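Local coordinates for protein NTF2-like nuclease/anti-CRISPR (Clostridia bacterium, PDB 7JTA) that acts as an anti-CRISPR that relieves DNA torsion in target plasmids and impairs SpyCas9 activity, and is a putative nuclease, at residues A[6-12]-A[23-29]. Numbering follows the deposited sequence.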
# COMPACT_ATOMS: atom_id res chain seq x y z
N MET A 6 4.27 -7.94 -19.26
CA MET A 6 3.98 -8.20 -17.86
C MET A 6 2.76 -9.11 -17.80
O MET A 6 1.84 -8.98 -18.61
CB MET A 6 3.72 -6.89 -17.10
CG MET A 6 3.11 -7.08 -15.72
SD MET A 6 1.34 -6.74 -15.75
CE MET A 6 1.33 -4.97 -16.02
N VAL A 7 2.75 -10.03 -16.84
CA VAL A 7 1.75 -11.09 -16.79
C VAL A 7 0.97 -10.99 -15.48
O VAL A 7 1.57 -10.98 -14.40
CB VAL A 7 2.39 -12.48 -16.94
CG1 VAL A 7 1.46 -13.55 -16.37
CG2 VAL A 7 2.71 -12.75 -18.39
N VAL A 8 -0.35 -10.92 -15.59
CA VAL A 8 -1.23 -11.01 -14.42
C VAL A 8 -1.41 -12.48 -14.07
O VAL A 8 -1.87 -13.28 -14.89
CB VAL A 8 -2.58 -10.33 -14.69
CG1 VAL A 8 -3.49 -10.49 -13.48
CG2 VAL A 8 -2.37 -8.86 -15.01
N GLU A 9 -1.03 -12.85 -12.85
CA GLU A 9 -1.01 -14.24 -12.41
C GLU A 9 -2.18 -14.61 -11.52
O GLU A 9 -2.57 -15.78 -11.47
CB GLU A 9 0.31 -14.52 -11.68
CG GLU A 9 0.35 -15.81 -10.88
CD GLU A 9 1.54 -15.86 -9.93
OE1 GLU A 9 2.68 -15.69 -10.41
OE2 GLU A 9 1.33 -16.07 -8.72
N GLU A 10 -2.76 -13.63 -10.82
CA GLU A 10 -3.84 -13.91 -9.88
C GLU A 10 -4.60 -12.62 -9.62
O GLU A 10 -4.00 -11.54 -9.58
CB GLU A 10 -3.30 -14.49 -8.57
CG GLU A 10 -4.36 -15.01 -7.62
CD GLU A 10 -4.61 -14.08 -6.45
OE1 GLU A 10 -4.49 -12.85 -6.63
OE2 GLU A 10 -4.94 -14.57 -5.36
N THR A 11 -5.91 -12.73 -9.47
CA THR A 11 -6.77 -11.62 -9.07
C THR A 11 -7.63 -12.07 -7.91
O THR A 11 -7.91 -13.26 -7.75
CB THR A 11 -7.65 -11.15 -10.24
OG1 THR A 11 -6.84 -10.48 -11.22
CG2 THR A 11 -8.74 -10.21 -9.77
N ARG A 12 -8.05 -11.12 -7.08
CA ARG A 12 -8.81 -11.48 -5.90
C ARG A 12 -9.65 -10.31 -5.43
O ARG A 12 -9.20 -9.16 -5.43
CB ARG A 12 -7.89 -11.96 -4.77
CG ARG A 12 -8.63 -12.76 -3.72
CD ARG A 12 -7.71 -13.76 -3.07
NE ARG A 12 -6.58 -13.08 -2.45
CZ ARG A 12 -6.60 -12.60 -1.21
NH1 ARG A 12 -7.69 -12.74 -0.47
NH2 ARG A 12 -5.53 -11.99 -0.72
N ILE A 23 -9.71 -4.57 -5.48
CA ILE A 23 -9.12 -5.68 -6.21
C ILE A 23 -7.66 -5.84 -5.83
O ILE A 23 -6.95 -4.86 -5.58
CB ILE A 23 -9.24 -5.47 -7.74
CG1 ILE A 23 -10.70 -5.27 -8.15
CG2 ILE A 23 -8.63 -6.65 -8.47
CD1 ILE A 23 -10.86 -4.92 -9.61
N GLU A 24 -7.22 -7.10 -5.76
CA GLU A 24 -5.81 -7.45 -5.64
C GLU A 24 -5.39 -8.22 -6.88
O GLU A 24 -6.13 -9.08 -7.37
CB GLU A 24 -5.52 -8.30 -4.42
CG GLU A 24 -4.30 -9.18 -4.63
CD GLU A 24 -4.14 -10.24 -3.56
OE1 GLU A 24 -4.30 -11.43 -3.89
OE2 GLU A 24 -3.87 -9.87 -2.40
N ALA A 25 -4.21 -7.90 -7.40
CA ALA A 25 -3.61 -8.66 -8.49
C ALA A 25 -2.18 -9.00 -8.13
O ALA A 25 -1.49 -8.21 -7.48
CB ALA A 25 -3.67 -7.89 -9.81
N ILE A 26 -1.73 -10.18 -8.54
CA ILE A 26 -0.33 -10.56 -8.45
C ILE A 26 0.26 -10.43 -9.85
O ILE A 26 -0.16 -11.13 -10.77
CB ILE A 26 -0.16 -11.99 -7.92
CG1 ILE A 26 -0.79 -12.12 -6.53
CG2 ILE A 26 1.32 -12.34 -7.86
CD1 ILE A 26 -0.32 -11.08 -5.54
N LEU A 27 1.21 -9.51 -10.01
CA LEU A 27 1.85 -9.27 -11.29
C LEU A 27 3.25 -9.87 -11.30
O LEU A 27 3.94 -9.89 -10.27
CB LEU A 27 1.94 -7.77 -11.57
CG LEU A 27 0.64 -6.99 -11.38
CD1 LEU A 27 0.81 -5.54 -11.80
CD2 LEU A 27 -0.50 -7.64 -12.15
N VAL A 28 3.65 -10.39 -12.45
CA VAL A 28 5.01 -10.88 -12.66
C VAL A 28 5.57 -10.19 -13.89
O VAL A 28 5.02 -10.32 -14.99
CB VAL A 28 5.06 -12.41 -12.83
CG1 VAL A 28 6.47 -12.84 -13.20
CG2 VAL A 28 4.63 -13.09 -11.55
N ASP A 29 6.66 -9.44 -13.71
CA ASP A 29 7.33 -8.75 -14.80
C ASP A 29 8.83 -8.94 -14.64
O ASP A 29 9.37 -8.73 -13.56
CB ASP A 29 6.99 -7.25 -14.81
CG ASP A 29 7.46 -6.57 -16.09
OD1 ASP A 29 7.06 -5.41 -16.32
OD2 ASP A 29 8.19 -7.21 -16.87
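Val7 and Val28 form a hydrogen-bonded antiparallel pair, Val7 N to Val28 O and Val28 N to Val7 O both 2.9 Å, and at the far end Arg12 and Glu24 pair likewise. The strand axes run 166° apart, 4.6 Å at closest approach. Between the two pairs a classic beta bulge sets Glu9 and Glu10 against Ile26: Glu9 N donates to Ile26 O (2.8 Å), while Ile26 N reaches Glu10 O. The helix-like psi of Glu9 (-26°) makes the bulge and sets its CB facing the partner strand. With CG anti to the backbone N and the chain extended beyond it, the Glu9 carboxylate lies over Ile26 and Val28, OE1 being 3.4 Å from Val28 CG2, and from there it salt-bridges Arg33. On the same face, Arg12 bends at chi3 (59°) to bring its guanidinium edge to Glu24. Arg12 NE meets Glu24 OE1 at 3.2 Å from above the carboxylate plane, and a weak bond joins Arg12 NH2 to Glu24 OE2. Glu10 adds a long salt bridge to Arg12; the Glu10 and Glu24 carboxylates come close, nearly coplanar, and the Arg12 cation probably eases this like-charge contact. On the other face the Val8 and Leu27 side chains lie side by side, Val8 CG2 3.6 Å from Leu27 CD2. Separately, the Met6 sulfur touches the Leu27 methyls. The contact pairs parts of hairpin strands 7-16 and 20-29. Strand 32-42 flanks 20-29 on its other edge, where Arg35 also salt-bridges Glu24, while Arg12 NH1 bonds Ile59 O of the second subunit.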